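Monooxygenase (Agrobacterium tumefaciens, PDB 2I7G) is probably a flavin-dependent oxidoreductase of the luciferase-like monooxygenase family, built on a TIM barrel, with a substrate that is not established. Local coordinates at residues G258-T263 against F330-A335; D59-D64 against R346-Y351. All coordinates share one frame; numbering follows the deposited sequence.

Contact 1: G258-T263 against F330-A335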
# COMPACT_ATOMS: atom_id res chain seq x y z
N GLY B 258 -19.81 0.13 -19.04
CA GLY B 258 -20.21 -0.70 -20.18
C GLY B 258 -19.79 -2.15 -20.02
O GLY B 258 -19.42 -2.60 -18.93
N PHE B 259 -19.90 -2.90 -21.12
CA PHE B 259 -19.57 -4.32 -21.03
C PHE B 259 -19.42 -4.87 -22.45
O PHE B 259 -20.12 -4.43 -23.36
CB PHE B 259 -20.67 -5.05 -20.25
CG PHE B 259 -20.39 -6.52 -20.03
CD1 PHE B 259 -19.20 -6.95 -19.42
CD2 PHE B 259 -21.32 -7.47 -20.45
CE1 PHE B 259 -18.94 -8.32 -19.23
CE2 PHE B 259 -21.07 -8.87 -20.26
CZ PHE B 259 -19.88 -9.28 -19.67
N ILE B 260 -18.48 -5.80 -22.61
CA ILE B 260 -18.26 -6.44 -23.92
C ILE B 260 -18.53 -7.94 -23.79
O ILE B 260 -18.09 -8.58 -22.81
CB ILE B 260 -16.81 -6.18 -24.41
CG1 ILE B 260 -16.55 -4.66 -24.57
CG2 ILE B 260 -16.54 -6.95 -25.71
CD1 ILE B 260 -15.09 -4.27 -24.43
N ALA B 261 -19.26 -8.52 -24.75
CA ALA B 261 -19.48 -9.97 -24.73
C ALA B 261 -19.51 -10.45 -26.17
O ALA B 261 -19.32 -9.66 -27.10
CB ALA B 261 -20.82 -10.35 -23.99
N ASP B 262 -19.73 -11.75 -26.34
CA ASP B 262 -19.59 -12.34 -27.66
C ASP B 262 -20.68 -11.87 -28.61
O ASP B 262 -20.49 -11.91 -29.84
CB ASP B 262 -19.59 -13.85 -27.55
CG ASP B 262 -18.23 -14.37 -27.05
OD1 ASP B 262 -17.30 -14.47 -27.90
OD2 ASP B 262 -18.06 -14.64 -25.83
N THR B 263 -21.84 -11.49 -28.05
CA THR B 263 -22.92 -10.91 -28.85
C THR B 263 -23.49 -9.72 -28.08
O THR B 263 -23.30 -9.60 -26.84
CB THR B 263 -24.10 -11.87 -29.14
OG1 THR B 263 -24.85 -12.10 -27.94
CG2 THR B 263 -23.63 -13.25 -29.75
N PHE B 330 -9.32 6.19 -23.03
CA PHE B 330 -10.69 5.67 -22.87
C PHE B 330 -10.63 4.62 -21.78
O PHE B 330 -9.89 3.63 -21.94
CB PHE B 330 -11.20 5.05 -24.19
CG PHE B 330 -12.51 4.35 -24.07
CD1 PHE B 330 -13.71 5.08 -24.18
CD2 PHE B 330 -12.57 2.96 -23.82
CE1 PHE B 330 -14.95 4.45 -24.04
CE2 PHE B 330 -13.83 2.31 -23.74
CZ PHE B 330 -15.02 3.06 -23.82
N LEU B 331 -11.39 4.79 -20.70
CA LEU B 331 -11.40 3.85 -19.59
C LEU B 331 -12.81 3.28 -19.38
O LEU B 331 -13.78 4.02 -19.24
CB LEU B 331 -10.96 4.52 -18.28
CG LEU B 331 -9.51 4.98 -18.11
CD1 LEU B 331 -9.31 5.31 -16.59
CD2 LEU B 331 -8.50 3.91 -18.62
N LEU B 332 -12.90 1.95 -19.34
CA LEU B 332 -14.20 1.28 -19.30
C LEU B 332 -14.36 0.58 -17.95
O LEU B 332 -13.46 -0.19 -17.56
CB LEU B 332 -14.19 0.24 -20.44
CG LEU B 332 -15.47 -0.58 -20.57
CD1 LEU B 332 -16.71 0.31 -20.84
CD2 LEU B 332 -15.31 -1.75 -21.66
N GLN B 333 -15.50 0.77 -17.29
CA GLN B 333 -15.81 0.06 -16.03
C GLN B 333 -16.90 -0.98 -16.34
O GLN B 333 -18.05 -0.62 -16.61
CB GLN B 333 -16.25 1.04 -14.94
CG GLN B 333 -16.67 0.32 -13.65
CD GLN B 333 -16.98 1.28 -12.49
OE1 GLN B 333 -16.19 2.16 -12.16
NE2 GLN B 333 -18.07 1.05 -11.86
N MSE B 334 -16.49 -2.25 -16.35
CA MSE B 334 -17.40 -3.39 -16.58
C MSE B 334 -17.71 -4.12 -15.27
O MSE B 334 -18.85 -4.51 -15.00
CB MSE B 334 -16.75 -4.40 -17.55
CG MSE B 334 -16.26 -3.82 -18.86
SE MSE B 334 -15.64 -5.20 -20.13
CE MSE B 334 -14.15 -5.89 -19.13
N ALA B 335 -16.66 -4.33 -14.47
CA ALA B 335 -16.78 -5.18 -13.26
C ALA B 335 -17.52 -4.34 -12.21
O ALA B 335 -16.89 -3.53 -11.48
CB ALA B 335 -15.41 -5.61 -12.78

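Contact 2: D59-D64 against R346-Y351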
# COMPACT_ATOMS: atom_id res chain seq x y z
N ASP B 59 -3.24 -6.98 -18.64
CA ASP B 59 -1.82 -6.82 -19.01
C ASP B 59 -1.45 -7.74 -20.19
O ASP B 59 -0.84 -7.31 -21.19
CB ASP B 59 -0.97 -7.15 -17.76
CG ASP B 59 0.52 -6.94 -18.00
OD1 ASP B 59 0.87 -5.80 -18.42
OD2 ASP B 59 1.31 -7.89 -17.75
N GLN B 60 -1.78 -9.01 -20.03
CA GLN B 60 -1.46 -10.06 -21.02
C GLN B 60 -2.07 -9.79 -22.40
O GLN B 60 -1.40 -10.04 -23.43
CB GLN B 60 -1.88 -11.44 -20.51
CG GLN B 60 -0.98 -11.96 -19.37
CD GLN B 60 -1.66 -13.06 -18.50
OE1 GLN B 60 -2.82 -13.44 -18.72
NE2 GLN B 60 -0.93 -13.55 -17.49
N VAL B 61 -3.28 -9.25 -22.43
CA VAL B 61 -3.93 -9.01 -23.72
C VAL B 61 -3.62 -7.63 -24.27
O VAL B 61 -4.18 -7.23 -25.28
CB VAL B 61 -5.44 -9.22 -23.66
CG1 VAL B 61 -5.75 -10.68 -23.25
CG2 VAL B 61 -6.14 -8.17 -22.71
N GLY B 62 -2.75 -6.89 -23.59
CA GLY B 62 -2.22 -5.64 -24.14
C GLY B 62 -3.05 -4.38 -23.92
O GLY B 62 -2.86 -3.39 -24.64
N LEU B 63 -3.93 -4.39 -22.93
CA LEU B 63 -4.63 -3.16 -22.53
C LEU B 63 -3.64 -2.20 -21.83
O LEU B 63 -2.63 -2.64 -21.23
CB LEU B 63 -5.84 -3.46 -21.66
CG LEU B 63 -6.93 -4.15 -22.52
CD1 LEU B 63 -7.98 -4.70 -21.50
CD2 LEU B 63 -7.54 -3.17 -23.58
N ASP B 64 -3.92 -0.91 -21.95
CA ASP B 64 -2.92 0.13 -21.64
C ASP B 64 -2.92 0.59 -20.21
O ASP B 64 -1.88 1.01 -19.71
CB ASP B 64 -3.13 1.33 -22.57
CG ASP B 64 -2.92 0.96 -24.03
OD1 ASP B 64 -1.81 0.48 -24.37
OD2 ASP B 64 -3.88 1.10 -24.82
N ARG B 346 -14.03 -12.94 -19.74
CA ARG B 346 -14.32 -13.04 -21.18
C ARG B 346 -14.35 -11.63 -21.78
O ARG B 346 -13.80 -11.42 -22.87
CB ARG B 346 -15.64 -13.77 -21.44
CG ARG B 346 -15.99 -13.92 -22.93
CD ARG B 346 -14.86 -14.60 -23.74
NE ARG B 346 -15.22 -14.79 -25.15
CZ ARG B 346 -14.35 -15.09 -26.11
NH1 ARG B 346 -13.04 -15.20 -25.82
NH2 ARG B 346 -14.76 -15.25 -27.37
N GLY B 347 -14.97 -10.68 -21.07
CA GLY B 347 -15.07 -9.29 -21.55
C GLY B 347 -13.69 -8.67 -21.70
O GLY B 347 -13.40 -7.96 -22.69
N ILE B 348 -12.81 -8.95 -20.75
CA ILE B 348 -11.45 -8.40 -20.79
C ILE B 348 -10.68 -8.98 -21.99
O ILE B 348 -10.00 -8.25 -22.76
CB ILE B 348 -10.69 -8.66 -19.49
CG1 ILE B 348 -11.24 -7.75 -18.36
CG2 ILE B 348 -9.20 -8.32 -19.66
CD1 ILE B 348 -10.76 -8.19 -16.96
N GLU B 349 -10.79 -10.30 -22.16
CA GLU B 349 -10.19 -10.96 -23.32
C GLU B 349 -10.68 -10.34 -24.63
O GLU B 349 -9.86 -9.97 -25.48
CB GLU B 349 -10.47 -12.47 -23.31
CG GLU B 349 -10.03 -13.14 -24.61
CD GLU B 349 -9.14 -14.37 -24.41
OE1 GLU B 349 -8.14 -14.30 -23.65
OE2 GLU B 349 -9.41 -15.40 -25.06
N LEU B 350 -11.99 -10.20 -24.78
CA LEU B 350 -12.56 -9.58 -26.01
C LEU B 350 -12.13 -8.13 -26.18
O LEU B 350 -11.84 -7.67 -27.31
CB LEU B 350 -14.08 -9.71 -26.02
CG LEU B 350 -14.60 -11.14 -26.21
CD1 LEU B 350 -16.10 -11.10 -25.96
CD2 LEU B 350 -14.26 -11.73 -27.61
N TYR B 351 -12.08 -7.40 -25.07
CA TYR B 351 -11.61 -6.00 -25.08
C TYR B 351 -10.17 -5.91 -25.65
O TYR B 351 -9.92 -5.14 -26.60
CB TYR B 351 -11.73 -5.45 -23.65
CG TYR B 351 -11.54 -3.95 -23.48
CD1 TYR B 351 -11.57 -3.07 -24.58
CD2 TYR B 351 -11.34 -3.42 -22.19
CE1 TYR B 351 -11.39 -1.67 -24.38
CE2 TYR B 351 -11.19 -2.03 -21.99
CZ TYR B 351 -11.21 -1.17 -23.08
OH TYR B 351 -11.07 0.18 -22.88

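Contact 1: G258-T263 against F330-A335
In the wall of a TIM barrel, the strands 252-260 and 329-333 are parallel neighbours, and Gly258 meets Gln333 and Met334 where they diverge. The short segments 258-260 and 330-333 already run at 87° to each other, and a single backbone hydrogen bond joins them: Gly258 N donates to Gln333 O over 3.1 Å, from above the carbonyl plane. Next to it Met334 CA lies 3.2 Å from Gly258 O, a CA-H...O contact. Met334, present as selenomethionine, meets the Phe259 ring at its edge, its CB 4.0 Å from Phe259 CD1. With CG beside its own backbone N (chi1 -53°), CG comes close to Gly258 O and the selenium lies beside Phe259 CD1 and Ile260 N, 5.2 Å from the centroid of the Phe259 ring, an oblique Met-aromatic contact. The two methyls of Leu332 divide the work: CD1 packs 3.6 Å from Gly258 N, and CD2 touches Ile260 CD1 at 3.8 Å. All of these residues are buried. Around them, Phe259 leans on Ala267 and Gln270 of helix 264-272, and its backbone bonds to Phe307 and Gly309. Met334 reaches Leu26 of strand 23-28, and helix 341-363 covers Ile260 through Tyr351.

Contact 2: D59-D64 against R346-Y351
Apolar packing joins the loop after helix 40-60, through Val61 and Leu63, to one side of helix 341-363, through Ile348 and Tyr351, on the outer layer of the TIM barrel. It brings the first helix of the chain against the last, as expected where a barrel closes, and no hydrogen bond crosses between the segments. Helix 40-60 ends in a Schellman motif: Gly62 takes a positive phi of 86°, and its N bonds back to Asp59 O at 3.1 Å. This turn carries the chain from the helix toward strand 65-68, with Val61 and Leu63 both directed at helix 341-363. Val61 CG2 lies 3.9 Å from the backbone O of Ile348 and 4.3 Å from Ile348 CG2, whereas Glu349 borders the contact at its more open side. Further in, Leu63 CD1 approaches Ile348 CG2 at 4.2 Å.

Leu24 and Leu26 of strand 23-28 touch Tyr351, whose hydroxyl is hydrogen-bonded to Gly25 O, so that the ring is tethered at its far end as well as at its root. Farther along helix 341-363, Arg360 NH2 forms a salt bridge with Asp64 OD2 and a hydrogen bond with Gly62 O, tying the same two parts of the fold together. Tyr351 has CG anti to its own N (chi1 -169°), which carries the ring toward the barrel strands, and one of its faces meets Leu63. The methyl CD2 of Leu63 sits over the middle of that face, a CH-pi contact 3.9 Å from the ring centroid and 4° off its normal, while Leu63 CD1 lies 3.7 Å from Tyr351 CD2.

In the fold
Contacts 1 and 2 are neighbours in one side of the barrel, their centres about 10 Å apart, and helix 341-363 links them: it follows strand 329-333 in the chain and packs back over it. Three buried meetings join the two layers. Tyr351 OH lies 3.3 Å from Phe330 CD2; in the conformer modelled, Met334 CE lies 3.5 Å from Ile348 CG1; and Leu350 CD1 lies 3.5 Å from Ala261 C. Nearer the surface, a salt bridge of 2.7 Å between Asp262 OD1 and Arg346 NH2 pins the loop after strand 252-260 to the helix. Contact 1 thus belongs to the strand wall, and contact 2 to the helical layer outside it.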